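Long-range contacts in pectate lyase/Amb allergen (Acidovorax citrulli, PDB 4HWV), which probably cleaves pectate, the acidic polysaccharide of plant cell walls, by calcium-dependent elimination, as do other members of polysaccharide lyase family 1: residues 47-52 with 93-98; 13-18 with 170-175; 56-61 with 160-165; 24-29 with 457-462; 354-359 with 385-390. One frame throughout, in Å; residues are numbered along the deposited sequence. Where two conformers were deposited one is given.

Interaction 1: residues 47-52 with 93-98; sequences VANRNE and GQLRPY
Asn51 ND2 donates to Gly93 O over 3.0 Å, the one hydrogen bond that spans residues 47-52 and 93-98. It is nearly straight, 171° at the hydrogen. The acceptor lies in the amide plane of Asn51, whereas the donor stands above the carbonyl plane of Gly93. The same nitrogen also meets a methyl group, with Leu95 CD2 3.7 Å from Asn51 ND2. Leu95 divides its branches between two partners: CD2 serves Asn51, and CD1 comes within 3.6 Å of Asn49 CG, where the two side chains cross at about a right angle. A chi1 of 66° sets Asn49 CG between backbone N and carbonyl carbon, where the carboxamide meets Leu95 CD1 and Asn49 OD1 accepts from Glu52 N at 2.9 Å as the N-cap of the helix. The capping carboxamide thus doubles as a surface for the leucine. Arg50 adds its backbone N and CB near Leu95 CD2, while its NH2 bonds to Val158 O and Gly68 O. The contact is a surface one that ties the first turn of helix 50-57 to the loop between strand 86-88 and helix 100-105. Beside it runs strand 63-64, whose Ile64 is touched by Arg50 and Asn51, while Val158 brings in helix 143-159.

Interaction 2: residues 13-18 with 170-175; sequences APAGSI and LGIGTD
Ala15 and Gly16 pack on Ile172 and Gly173 in a buried, apolar meeting of two turns, where a loop of the N-terminal region passes the end of strand 167-171 of the beta-helix. No hydrogen bond joins the segments directly, and the evidence lies in the carbon contacts. Ala15 CB is 4.1 Å from Ile172 CG2 and as far from Gly173 CA. Standing anti to its own backbone N, the same Ile172 methyl, CG2, is directed at the Ala15-Gly16 turn and also approaches Gly16 N to 3.9 Å. Further along, Ile18 CG2 lies 4.2 Å from Leu170 CB, and Leu170 CD1 reaches the carbonyl oxygen Ile18 O at 3.5 Å.

Both backbones bend sharply here. Pro14 to Ser17 form a type II turn with Gly16 in a left-handed conformation (phi 83°), and Ser17 OG ties it by donating to Pro14 O at 2.7 Å. Ile172 to Asp175 form a type II' turn with Gly173 at its second position. The amides Gly16 N and Gly173 N lie 4.5 Å apart, and both donate to OE1 of Glu484, whose OE2 accepts from Ile18 N. A carboxylate from near the C-terminus therefore supplies the polar bridge that the two segments lack between themselves.

Strands 79-83 and 192-198 flank the contact: the first pairs with Leu170 through the backbone and sends Arg82 to Ile18 O, and on the second Arg198 meets the side chains of both Ile18 and Leu170.

Interaction 3: residues 56-61 with 160-165; sequences ALYGNT and TISVPD
Leu57 reaches from the last turn of helix 50-57 to strand 160-163, and its two methyls divide the strand between them: CD1 lies on Ile161 and Ser162 O, CD2 on Val163 and Pro164. Its CB lies 4.1 Å from Ser162 O. A chi1 of -67° puts CG anti to the carbonyl carbon; the two methyls beyond it do the touching. CD1 presses on Ile161 CG2 at 3.4 Å, tighter than usual van der Waals contact, and also lies 3.6 Å from Ser162 O. CD2 turns to the following residues, 3.7 Å from Pro164 CD and 4.3 Å from Val163 CG1. The leucine crosses both Ile161 and Pro164 at about a right angle, and Pro164 CG approaches the backbone oxygen Leu57 O.

Next in sequence, Tyr58 works through its tip. A water stands 2.8 Å from Tyr58 OH and accepts from Ser162 N at 2.9 Å, giving the contact its polar link. Behind Tyr58 the helix ends in a Schellman motif with Gly59, at positive phi, as the C' residue.

Strand 160-163 is an edge strand, within this chain, of a four-stranded parallel sheet. Ile161 and Val163 pair with strand 182-185, while Ser162 turns its amide and carbonyl toward the helix end. The water answers the amide, but Ser162 O is buried against leucine carbons with no partner in the model. The helix end therefore finishes this strand edge mainly by apolar contact, at the probable cost of one unsatisfied carbonyl.

Interaction 4: residues 24-29 with 457-462; sequences TGWASH and SDFYDY
Tyr460 presents one ring face to Gly25, whose CA sits 3.3 Å from the ring centroid and only 3° off the normal, a CH-pi contact over the centre. At the edge of the same ring, in its plane, lies Trp26 CD2. The tyrosine edge in turn points at the indole, with Tyr460 CE2 above one face of Trp26 toward its rim. The pair is T-shaped, centroids 5.4 Å apart and planes at 75°.

Phe459 lies beside the far end of the indole: Trp26 CH2 is over one of its faces, 3.4 Å from Phe459 CG, while Asp458 CB lies over the opposite face. The edge of Phe459 is turned to the face of His29, in an offset edge-to-face pair with planes at 73°, and His29 CE1 is the imidazole atom near the phenyl plane. The imidazole is also fixed by a bond: His29 ND1 donates to Phe459 O at 2.8 Å. The acceptor lies close to the imidazole plane, and the N-H is directed at a lone pair of the carbonyl. A water joins Gly25 N (2.8 Å) to Asp461 O (3.0 Å).

Tyr460 OH is hydrogen-bonded to His347 ND1 and Thr325 OG1, and Trp26 N also bonds to Thr325 OG1. These partners belong to parallel strands 345-356 and 324-327. The arrangement is an aromatic cluster in which loops from the N-terminal and C-terminal regions of the chain lie together against stacked coils of a right-handed parallel beta-helix.

Interaction 5: residues 354-359 with 385-390; sequences ENTRDA and SLAGPD
Asn355 pairs with Leu386 on neighbouring parallel strands in successive coils of the right-handed parallel beta-helix; strands 354-356 and 385-387 run 12° apart with axes 4.5 Å from each other. Three backbone hydrogen bonds hold the register. Asn355 N donates to Ser385 O at 3.0 Å, Ala387 N to Asn355 O at 3.0 Å, and Arg357 N to Ala387 O at 2.9 Å, so Asn355 bonds both ways. CA-H...O contacts support them, as from Leu386 CA to Asn355 O. A water adds to the same oxygen: it donates to Asn355 O and is hydrogen-bonded to Ser385 OG.

Side chains alternate between the sheet faces. Glu354, Thr356, Ser385 and Ala387 share one face, where Ala387 CB lies 3.8 Å from Thr356 OG1. Asn355 and Leu386 share the other, buried one, with Asn355 ND2 bonded to Tyr363 O. Leu386 CD1 packs under the Asn355 carbonyl and meets the aliphatic part of Arg357, 3.9 Å from its CG.

Past the strands the two segments stay in contact. Within 354-359, Thr356 OG1, anti to its backbone N (chi1 180°), accepts from Asp358 N at 3.1 Å in an ST turn. Gly388 takes an extended conformation at positive phi close to Arg357. Beyond it, Asp358 and Pro389 cross at about a right angle, and Asp358 CB comes within 3.6 Å of Pro389 CD.

In the fold
Interactions 2 and 3 are buried, interaction 4 partly so, and interactions 1 and 5 lie at the surface. Interactions 1 and 3 use opposite ends of helix 50-57 and touch through Arg50 NE and Ile161 CD1; the former has a direct hydrogen bond, the latter a water link and apolar carbons. Interaction 5 is regular strand pairing between coils, bonded through the backbone, whereas interaction 2 adds a turn from the N-terminal region to another coil, with an outside carboxylate as polar bridge. Interaction 4, about 33 Å from interaction 5 between centres, relies on aromatic rings. Interactions 3 and 5 stand on opposite sides of the chain's centre.

Interaction 1: residues 47-52 with 93-98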
# COMPACT_ATOMS: atom_id res chain seq x y z
N VAL A 47 -8.43 -24.16 2.05
CA VAL A 47 -8.37 -23.36 3.27
C VAL A 47 -8.51 -21.87 2.98
O VAL A 47 -8.07 -21.37 1.94
CB VAL A 47 -7.04 -23.64 4.03
CG1 VAL A 47 -6.92 -25.13 4.35
CG2 VAL A 47 -5.82 -23.18 3.25
N ALA A 48 -9.13 -21.16 3.92
CA ALA A 48 -9.52 -19.76 3.71
C ALA A 48 -9.16 -18.86 4.89
O ALA A 48 -9.47 -17.66 4.89
CB ALA A 48 -11.02 -19.66 3.39
N ASN A 49 -8.51 -19.42 5.91
CA ASN A 49 -8.08 -18.62 7.06
C ASN A 49 -6.94 -19.32 7.77
O ASN A 49 -6.57 -20.47 7.43
CB ASN A 49 -9.27 -18.34 8.01
CG ASN A 49 -9.81 -19.60 8.67
OD1 ASN A 49 -9.07 -20.31 9.35
ND2 ASN A 49 -11.12 -19.86 8.51
N ARG A 50 -6.35 -18.63 8.75
CA ARG A 50 -5.16 -19.11 9.41
C ARG A 50 -5.38 -20.43 10.15
O ARG A 50 -4.52 -21.32 10.13
CB ARG A 50 -4.66 -18.04 10.38
CG ARG A 50 -3.38 -18.42 11.16
CD ARG A 50 -2.90 -17.27 12.08
NE ARG A 50 -1.70 -17.65 12.80
CZ ARG A 50 -1.70 -18.40 13.90
NH1 ARG A 50 -2.86 -18.85 14.41
NH2 ARG A 50 -0.54 -18.73 14.48
N ASN A 51 -6.54 -20.57 10.80
CA ASN A 51 -6.83 -21.81 11.52
C ASN A 51 -6.92 -23.00 10.57
O ASN A 51 -6.33 -24.06 10.84
CB ASN A 51 -8.14 -21.70 12.32
CG ASN A 51 -8.01 -20.81 13.55
OD1 ASN A 51 -6.92 -20.54 14.03
ND2 ASN A 51 -9.14 -20.40 14.11
N GLU A 52 -7.63 -22.84 9.46
CA GLU A 52 -7.76 -23.92 8.49
C GLU A 52 -6.43 -24.29 7.86
O GLU A 52 -6.13 -25.47 7.67
CB GLU A 52 -8.75 -23.54 7.40
CG GLU A 52 -10.20 -23.39 7.91
CD GLU A 52 -11.17 -22.96 6.83
OE1 GLU A 52 -10.74 -22.70 5.69
OE2 GLU A 52 -12.39 -22.90 7.10
N GLY A 93 -6.48 -16.80 17.62
CA GLY A 93 -7.19 -18.06 17.46
C GLY A 93 -8.66 -17.91 17.10
O GLY A 93 -9.31 -18.91 16.76
N GLN A 94 -9.19 -16.69 17.20
CA GLN A 94 -10.57 -16.37 16.83
C GLN A 94 -10.59 -15.62 15.50
O GLN A 94 -11.63 -15.13 15.08
CB GLN A 94 -11.24 -15.51 17.91
CG GLN A 94 -11.38 -16.21 19.27
CD GLN A 94 -10.04 -16.54 19.96
OE1 GLN A 94 -9.69 -17.71 20.14
NE2 GLN A 94 -9.26 -15.50 20.30
N LEU A 95 -9.43 -15.53 14.83
CA LEU A 95 -9.27 -14.82 13.56
C LEU A 95 -9.42 -13.31 13.73
O LEU A 95 -9.63 -12.60 12.75
CB LEU A 95 -10.20 -15.36 12.46
CG LEU A 95 -10.13 -16.88 12.25
CD1 LEU A 95 -11.11 -17.30 11.14
CD2 LEU A 95 -8.70 -17.34 11.99
N ARG A 96 -9.28 -12.81 14.95
CA ARG A 96 -9.30 -11.36 15.14
C ARG A 96 -7.93 -10.78 14.79
O ARG A 96 -6.92 -11.23 15.33
CB ARG A 96 -9.62 -11.01 16.59
CG ARG A 96 -9.59 -9.50 16.81
CD ARG A 96 -9.97 -9.11 18.23
NE ARG A 96 -9.02 -9.63 19.21
CZ ARG A 96 -9.20 -9.56 20.52
NH1 ARG A 96 -10.29 -8.99 21.00
NH2 ARG A 96 -8.31 -10.08 21.35
N PRO A 97 -7.90 -9.78 13.88
CA PRO A 97 -6.62 -9.13 13.55
C PRO A 97 -5.91 -8.59 14.78
O PRO A 97 -6.49 -7.89 15.62
CB PRO A 97 -7.04 -7.99 12.61
CG PRO A 97 -8.31 -8.51 11.98
CD PRO A 97 -9.03 -9.24 13.10
N TYR A 98 -4.62 -8.92 14.89
CA TYR A 98 -3.80 -8.38 15.96
C TYR A 98 -3.53 -6.89 15.75
O TYR A 98 -3.65 -6.37 14.64
CB TYR A 98 -2.48 -9.13 16.03
CG TYR A 98 -2.45 -10.19 17.10
CD1 TYR A 98 -2.24 -9.84 18.44
CD2 TYR A 98 -2.63 -11.53 16.79
CE1 TYR A 98 -2.20 -10.80 19.43
CE2 TYR A 98 -2.60 -12.51 17.80
CZ TYR A 98 -2.38 -12.13 19.11
OH TYR A 98 -2.31 -13.09 20.10

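Interaction 2: residues 13-18 with 170-175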
# COMPACT_ATOMS: atom_id res chain seq x y z
N ALA A 13 -5.35 -23.22 -16.70
CA ALA A 13 -6.10 -24.30 -16.07
C ALA A 13 -7.33 -23.78 -15.33
O ALA A 13 -7.33 -22.66 -14.83
CB ALA A 13 -5.19 -25.07 -15.11
N PRO A 14 -8.38 -24.60 -15.24
CA PRO A 14 -9.53 -24.22 -14.42
C PRO A 14 -9.10 -23.94 -12.98
O PRO A 14 -8.21 -24.60 -12.44
CB PRO A 14 -10.41 -25.47 -14.46
CG PRO A 14 -10.08 -26.10 -15.76
CD PRO A 14 -8.60 -25.88 -15.94
N ALA A 15 -9.73 -22.96 -12.36
CA ALA A 15 -9.43 -22.62 -10.97
C ALA A 15 -9.54 -23.86 -10.08
O ALA A 15 -10.47 -24.66 -10.21
CB ALA A 15 -10.38 -21.55 -10.50
N GLY A 16 -8.58 -24.01 -9.17
CA GLY A 16 -8.61 -25.12 -8.24
C GLY A 16 -8.08 -26.43 -8.77
O GLY A 16 -8.23 -27.46 -8.11
N SER A 17 -7.42 -26.42 -9.93
CA SER A 17 -7.01 -27.67 -10.55
C SER A 17 -5.51 -27.83 -10.79
O SER A 17 -5.07 -28.94 -11.09
CB SER A 17 -7.75 -27.88 -11.87
OG SER A 17 -7.19 -27.08 -12.90
N ILE A 18 -4.70 -26.77 -10.68
CA ILE A 18 -3.27 -26.94 -10.95
C ILE A 18 -2.64 -28.00 -10.03
O ILE A 18 -3.08 -28.20 -8.89
CB ILE A 18 -2.51 -25.59 -10.81
CG1 ILE A 18 -1.14 -25.65 -11.49
CG2 ILE A 18 -2.37 -25.16 -9.34
CD1 ILE A 18 -1.20 -25.70 -13.00
N LEU A 170 -1.12 -24.37 -2.98
CA LEU A 170 -1.49 -24.03 -4.35
C LEU A 170 -2.62 -23.02 -4.32
O LEU A 170 -3.71 -23.32 -3.85
CB LEU A 170 -1.92 -25.30 -5.13
CG LEU A 170 -0.87 -26.42 -5.22
CD1 LEU A 170 -1.47 -27.64 -5.89
CD2 LEU A 170 0.42 -26.01 -5.95
N GLY A 171 -2.35 -21.80 -4.76
CA GLY A 171 -3.42 -20.81 -4.80
C GLY A 171 -4.53 -21.19 -5.77
O GLY A 171 -4.25 -21.73 -6.84
N ILE A 172 -5.77 -20.86 -5.42
CA ILE A 172 -6.89 -21.01 -6.35
C ILE A 172 -7.11 -19.72 -7.14
O ILE A 172 -7.24 -18.63 -6.57
CB ILE A 172 -8.20 -21.33 -5.59
CG1 ILE A 172 -8.07 -22.70 -4.91
CG2 ILE A 172 -9.41 -21.26 -6.52
CD1 ILE A 172 -9.17 -22.99 -3.90
N GLY A 173 -7.17 -19.83 -8.47
CA GLY A 173 -7.65 -18.69 -9.25
C GLY A 173 -6.64 -17.56 -9.32
O GLY A 173 -5.43 -17.77 -9.36
N THR A 174 -7.15 -16.34 -9.35
CA THR A 174 -6.31 -15.17 -9.57
C THR A 174 -6.18 -14.29 -8.34
O THR A 174 -5.54 -13.25 -8.39
CB THR A 174 -6.88 -14.32 -10.72
OG1 THR A 174 -8.23 -13.96 -10.39
CG2 THR A 174 -6.86 -15.09 -12.05
N ASP A 175 -6.75 -14.72 -7.21
CA ASP A 175 -6.78 -13.87 -6.03
C ASP A 175 -6.43 -14.59 -4.73
O ASP A 175 -6.83 -14.16 -3.65
CB ASP A 175 -8.13 -13.16 -5.92
CG ASP A 175 -9.28 -14.11 -5.71
OD1 ASP A 175 -9.11 -15.34 -5.86
OD2 ASP A 175 -10.38 -13.62 -5.42

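Interaction 3: residues 56-61 with 160-165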
# COMPACT_ATOMS: atom_id res chain seq x y z
N ALA A 56 -4.62 -27.99 8.21
CA ALA A 56 -4.20 -28.76 7.04
C ALA A 56 -2.73 -29.16 7.16
O ALA A 56 -2.34 -30.32 6.92
CB ALA A 56 -4.46 -27.97 5.76
N LEU A 57 -1.89 -28.21 7.57
CA LEU A 57 -0.46 -28.50 7.73
C LEU A 57 -0.19 -29.52 8.83
O LEU A 57 0.81 -30.25 8.78
CB LEU A 57 0.29 -27.20 8.02
CG LEU A 57 0.33 -26.18 6.88
CD1 LEU A 57 0.79 -24.83 7.38
CD2 LEU A 57 1.21 -26.63 5.72
N TYR A 58 -1.08 -29.55 9.83
CA TYR A 58 -0.90 -30.40 11.00
C TYR A 58 -1.80 -31.64 10.96
O TYR A 58 -1.90 -32.38 11.95
CB TYR A 58 -1.17 -29.59 12.29
CG TYR A 58 -0.03 -28.68 12.71
CD1 TYR A 58 0.36 -27.59 11.92
CD2 TYR A 58 0.65 -28.90 13.91
CE1 TYR A 58 1.40 -26.77 12.30
CE2 TYR A 58 1.69 -28.06 14.30
CZ TYR A 58 2.06 -27.00 13.49
OH TYR A 58 3.09 -26.15 13.84
N GLY A 59 -2.44 -31.90 9.83
CA GLY A 59 -3.30 -33.07 9.72
C GLY A 59 -4.35 -33.13 10.82
O GLY A 59 -4.63 -34.20 11.38
N ASN A 60 -4.90 -31.97 11.13
CA ASN A 60 -5.97 -31.84 12.12
C ASN A 60 -5.55 -32.20 13.54
O ASN A 60 -6.39 -32.50 14.38
CB ASN A 60 -7.23 -32.61 11.67
CG ASN A 60 -7.93 -31.90 10.56
OD1 ASN A 60 -8.43 -30.80 10.77
ND2 ASN A 60 -7.95 -32.49 9.37
N THR A 61 -4.25 -32.11 13.82
CA THR A 61 -3.77 -32.36 15.17
C THR A 61 -3.44 -31.08 15.93
O THR A 61 -3.03 -31.14 17.07
CB THR A 61 -2.51 -33.25 15.20
OG1 THR A 61 -1.39 -32.49 14.72
CG2 THR A 61 -2.70 -34.54 14.39
N THR A 160 4.46 -16.81 12.29
CA THR A 160 5.32 -17.85 11.71
C THR A 160 4.57 -19.17 11.63
O THR A 160 4.03 -19.62 12.65
CB THR A 160 6.59 -18.06 12.55
OG1 THR A 160 7.24 -16.81 12.74
CG2 THR A 160 7.54 -18.97 11.83
N ILE A 161 4.55 -19.78 10.45
CA ILE A 161 3.75 -20.97 10.19
C ILE A 161 4.67 -22.09 9.72
O ILE A 161 5.36 -21.96 8.69
CB ILE A 161 2.69 -20.70 9.09
CG1 ILE A 161 1.80 -19.50 9.45
CG2 ILE A 161 1.87 -21.97 8.84
CD1 ILE A 161 0.92 -19.70 10.68
N SER A 162 4.72 -23.19 10.47
CA SER A 162 5.59 -24.31 10.15
C SER A 162 5.04 -25.15 8.99
O SER A 162 3.90 -25.63 9.05
CB SER A 162 5.76 -25.18 11.39
OG SER A 162 6.66 -26.23 11.14
N VAL A 163 5.85 -25.34 7.96
CA VAL A 163 5.44 -26.17 6.81
C VAL A 163 6.21 -27.49 6.82
O VAL A 163 7.44 -27.49 6.80
CB VAL A 163 5.69 -25.43 5.47
CG1 VAL A 163 5.25 -26.29 4.30
CG2 VAL A 163 4.94 -24.10 5.47
N PRO A 164 5.50 -28.62 6.88
CA PRO A 164 6.15 -29.93 6.98
C PRO A 164 6.47 -30.55 5.62
O PRO A 164 6.18 -29.98 4.57
CB PRO A 164 5.09 -30.77 7.70
CG PRO A 164 3.79 -30.25 7.10
CD PRO A 164 4.02 -28.74 6.96
N ASP A 165 7.07 -31.74 5.65
CA ASP A 165 7.44 -32.48 4.44
C ASP A 165 6.27 -32.71 3.51
O ASP A 165 5.12 -32.83 3.94
CB ASP A 165 7.98 -33.86 4.80
CG ASP A 165 9.11 -33.80 5.81
OD1 ASP A 165 8.84 -33.46 6.98
OD2 ASP A 165 10.27 -34.09 5.44
O HOH W 1 3.07 -23.49 12.86

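Interaction 4: residues 24-29 with 457-462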
# COMPACT_ATOMS: atom_id res chain seq x y z
N THR A 24 12.18 -27.38 -11.88
CA THR A 24 13.39 -27.31 -12.69
C THR A 24 14.55 -26.88 -11.80
O THR A 24 14.35 -26.62 -10.61
CB THR A 24 13.21 -26.23 -13.77
OG1 THR A 24 12.71 -25.04 -13.14
CG2 THR A 24 12.25 -26.68 -14.87
N GLY A 25 15.75 -26.76 -12.36
CA GLY A 25 16.89 -26.27 -11.61
C GLY A 25 17.27 -27.15 -10.44
O GLY A 25 17.06 -28.36 -10.47
N TRP A 26 17.88 -26.57 -9.41
CA TRP A 26 18.39 -27.40 -8.33
C TRP A 26 17.29 -28.22 -7.63
O TRP A 26 17.56 -29.31 -7.15
CB TRP A 26 19.11 -26.52 -7.32
CG TRP A 26 20.56 -26.21 -7.59
CD1 TRP A 26 21.11 -24.96 -7.64
CD2 TRP A 26 21.64 -27.15 -7.72
NE1 TRP A 26 22.47 -25.06 -7.82
CE2 TRP A 26 22.83 -26.38 -7.85
CE3 TRP A 26 21.74 -28.55 -7.72
CZ2 TRP A 26 24.09 -26.98 -8.00
CZ3 TRP A 26 22.99 -29.13 -7.86
CH2 TRP A 26 24.14 -28.34 -8.00
N ALA A 27 16.06 -27.70 -7.58
CA ALA A 27 14.95 -28.46 -6.98
C ALA A 27 14.65 -29.76 -7.74
O ALA A 27 13.97 -30.65 -7.21
CB ALA A 27 13.70 -27.61 -6.89
N SER A 28 15.11 -29.86 -8.98
CA SER A 28 14.88 -31.07 -9.78
C SER A 28 16.03 -32.07 -9.69
O SER A 28 15.95 -33.16 -10.25
CB SER A 28 14.61 -30.70 -11.24
OG SER A 28 15.80 -30.32 -11.93
N HIS A 29 17.11 -31.72 -8.98
CA HIS A 29 18.28 -32.57 -8.93
C HIS A 29 18.15 -33.58 -7.81
O HIS A 29 17.64 -33.25 -6.75
CB HIS A 29 19.52 -31.70 -8.71
CG HIS A 29 20.79 -32.49 -8.66
ND1 HIS A 29 21.50 -32.85 -9.78
CD2 HIS A 29 21.43 -33.05 -7.60
CE1 HIS A 29 22.54 -33.58 -9.42
NE2 HIS A 29 22.51 -33.73 -8.10
N SER A 457 24.74 -26.77 -15.76
CA SER A 457 24.34 -27.78 -16.74
C SER A 457 24.86 -29.18 -16.38
O SER A 457 24.38 -30.18 -16.93
CB SER A 457 24.77 -27.38 -18.16
OG SER A 457 26.18 -27.24 -18.21
N ASP A 458 25.85 -29.27 -15.50
CA ASP A 458 26.27 -30.59 -15.00
C ASP A 458 25.24 -31.24 -14.09
O ASP A 458 25.29 -32.45 -13.85
CB ASP A 458 27.60 -30.49 -14.26
CG ASP A 458 28.80 -30.30 -15.18
OD1 ASP A 458 28.69 -30.59 -16.39
OD2 ASP A 458 29.86 -29.90 -14.67
N PHE A 459 24.32 -30.44 -13.56
CA PHE A 459 23.40 -30.92 -12.53
C PHE A 459 21.94 -30.95 -12.95
O PHE A 459 21.12 -31.65 -12.33
CB PHE A 459 23.60 -30.06 -11.27
CG PHE A 459 25.00 -30.10 -10.77
CD1 PHE A 459 25.47 -31.22 -10.09
CD2 PHE A 459 25.87 -29.07 -11.02
CE1 PHE A 459 26.77 -31.28 -9.67
CE2 PHE A 459 27.18 -29.15 -10.59
CZ PHE A 459 27.61 -30.24 -9.92
N TYR A 460 21.61 -30.20 -13.99
CA TYR A 460 20.27 -30.22 -14.56
C TYR A 460 20.33 -29.64 -15.97
O TYR A 460 21.22 -28.85 -16.28
CB TYR A 460 19.25 -29.47 -13.70
CG TYR A 460 19.63 -28.08 -13.24
CD1 TYR A 460 19.44 -26.96 -14.04
CD2 TYR A 460 20.17 -27.90 -11.97
CE1 TYR A 460 19.78 -25.69 -13.59
CE2 TYR A 460 20.50 -26.66 -11.51
CZ TYR A 460 20.30 -25.55 -12.31
OH TYR A 460 20.61 -24.30 -11.83
N ASP A 461 19.39 -30.06 -16.81
CA ASP A 461 19.31 -29.53 -18.17
C ASP A 461 18.46 -28.27 -18.17
O ASP A 461 17.46 -28.19 -17.46
CB ASP A 461 18.65 -30.55 -19.09
CG ASP A 461 19.49 -31.79 -19.29
OD1 ASP A 461 20.72 -31.66 -19.37
OD2 ASP A 461 18.91 -32.88 -19.39
N TYR A 462 18.83 -27.30 -18.99
CA TYR A 462 18.02 -26.09 -19.15
C TYR A 462 18.36 -25.42 -20.46
O TYR A 462 19.48 -25.56 -20.96
CB TYR A 462 18.24 -25.12 -17.97
CG TYR A 462 19.64 -24.56 -17.88
CD1 TYR A 462 20.68 -25.31 -17.31
CD2 TYR A 462 19.94 -23.29 -18.38
CE1 TYR A 462 21.96 -24.80 -17.23
CE2 TYR A 462 21.23 -22.78 -18.30
CZ TYR A 462 22.23 -23.56 -17.73
OH TYR A 462 23.52 -23.10 -17.62
O HOH W 2 15.98 -28.03 -14.89

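Interaction 5: residues 354-359 with 385-390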
# COMPACT_ATOMS: atom_id res chain seq x y z
N GLU A 354 14.01 -4.78 -12.98
CA GLU A 354 13.42 -3.53 -13.41
C GLU A 354 13.29 -2.58 -12.24
O GLU A 354 12.58 -2.87 -11.27
CB GLU A 354 12.04 -3.79 -14.03
CG GLU A 354 11.35 -2.53 -14.55
CD GLU A 354 9.95 -2.76 -15.11
OE1 GLU A 354 9.40 -3.87 -14.95
OE2 GLU A 354 9.41 -1.82 -15.71
N ASN A 355 13.98 -1.44 -12.31
CA ASN A 355 13.95 -0.47 -11.22
C ASN A 355 14.53 0.85 -11.71
O ASN A 355 14.89 0.99 -12.90
CB ASN A 355 14.74 -0.99 -10.00
CG ASN A 355 14.26 -0.39 -8.67
OD1 ASN A 355 13.52 0.59 -8.65
ND2 ASN A 355 14.71 -0.96 -7.54
N THR A 356 14.61 1.81 -10.80
CA THR A 356 15.32 3.05 -11.04
C THR A 356 16.27 3.31 -9.88
O THR A 356 16.03 2.86 -8.77
CB THR A 356 14.35 4.22 -11.20
OG1 THR A 356 15.11 5.42 -11.43
CG2 THR A 356 13.47 4.41 -9.96
N ARG A 357 17.32 4.08 -10.15
CA ARG A 357 18.22 4.54 -9.10
C ARG A 357 17.75 5.85 -8.48
O ARG A 357 18.36 6.31 -7.52
CB ARG A 357 19.64 4.71 -9.65
CG ARG A 357 20.31 3.37 -10.02
CD ARG A 357 21.79 3.53 -10.38
NE ARG A 357 22.58 4.00 -9.24
CZ ARG A 357 23.01 5.25 -9.10
NH1 ARG A 357 22.77 6.16 -10.04
NH2 ARG A 357 23.70 5.60 -8.01
N ASP A 358 16.70 6.44 -9.03
CA ASP A 358 16.16 7.71 -8.54
C ASP A 358 15.96 7.64 -7.02
O ASP A 358 15.18 6.81 -6.54
CB ASP A 358 14.83 8.00 -9.25
CG ASP A 358 14.28 9.40 -8.95
OD1 ASP A 358 14.51 9.94 -7.85
OD2 ASP A 358 13.59 9.95 -9.84
N ALA A 359 16.63 8.51 -6.28
CA ALA A 359 16.68 8.41 -4.82
C ALA A 359 15.32 8.72 -4.19
O ALA A 359 15.10 8.45 -3.00
CB ALA A 359 17.75 9.34 -4.25
N SER A 385 16.67 -3.49 -16.68
CA SER A 385 16.24 -2.14 -17.03
C SER A 385 16.37 -1.29 -15.79
O SER A 385 15.61 -1.47 -14.84
CB SER A 385 14.78 -2.13 -17.47
OG SER A 385 14.33 -0.80 -17.64
N LEU A 386 17.35 -0.40 -15.78
CA LEU A 386 17.68 0.36 -14.59
C LEU A 386 17.76 1.82 -14.98
O LEU A 386 18.74 2.26 -15.60
CB LEU A 386 18.99 -0.16 -13.98
CG LEU A 386 19.41 0.47 -12.65
CD1 LEU A 386 18.26 0.45 -11.66
CD2 LEU A 386 20.60 -0.28 -12.09
N ALA A 387 16.71 2.56 -14.64
CA ALA A 387 16.62 3.98 -14.96
C ALA A 387 17.33 4.83 -13.91
O ALA A 387 17.88 4.31 -12.94
CB ALA A 387 15.16 4.40 -15.08
N GLY A 388 17.31 6.13 -14.11
CA GLY A 388 17.88 7.03 -13.12
C GLY A 388 18.10 8.39 -13.75
O GLY A 388 18.61 8.48 -14.87
N PRO A 389 17.70 9.46 -13.05
CA PRO A 389 17.81 10.80 -13.60
C PRO A 389 19.23 11.34 -13.55
O PRO A 389 19.52 12.32 -14.23
CB PRO A 389 16.91 11.63 -12.67
CG PRO A 389 17.00 10.91 -11.37
CD PRO A 389 17.00 9.46 -11.75
N ASP A 390 20.12 10.72 -12.77
CA ASP A 390 21.42 11.36 -12.53
C ASP A 390 22.52 10.97 -13.52
O ASP A 390 23.26 11.81 -14.02
CB ASP A 390 21.90 11.11 -11.09
O HOH W 3 13.43 0.74 -15.46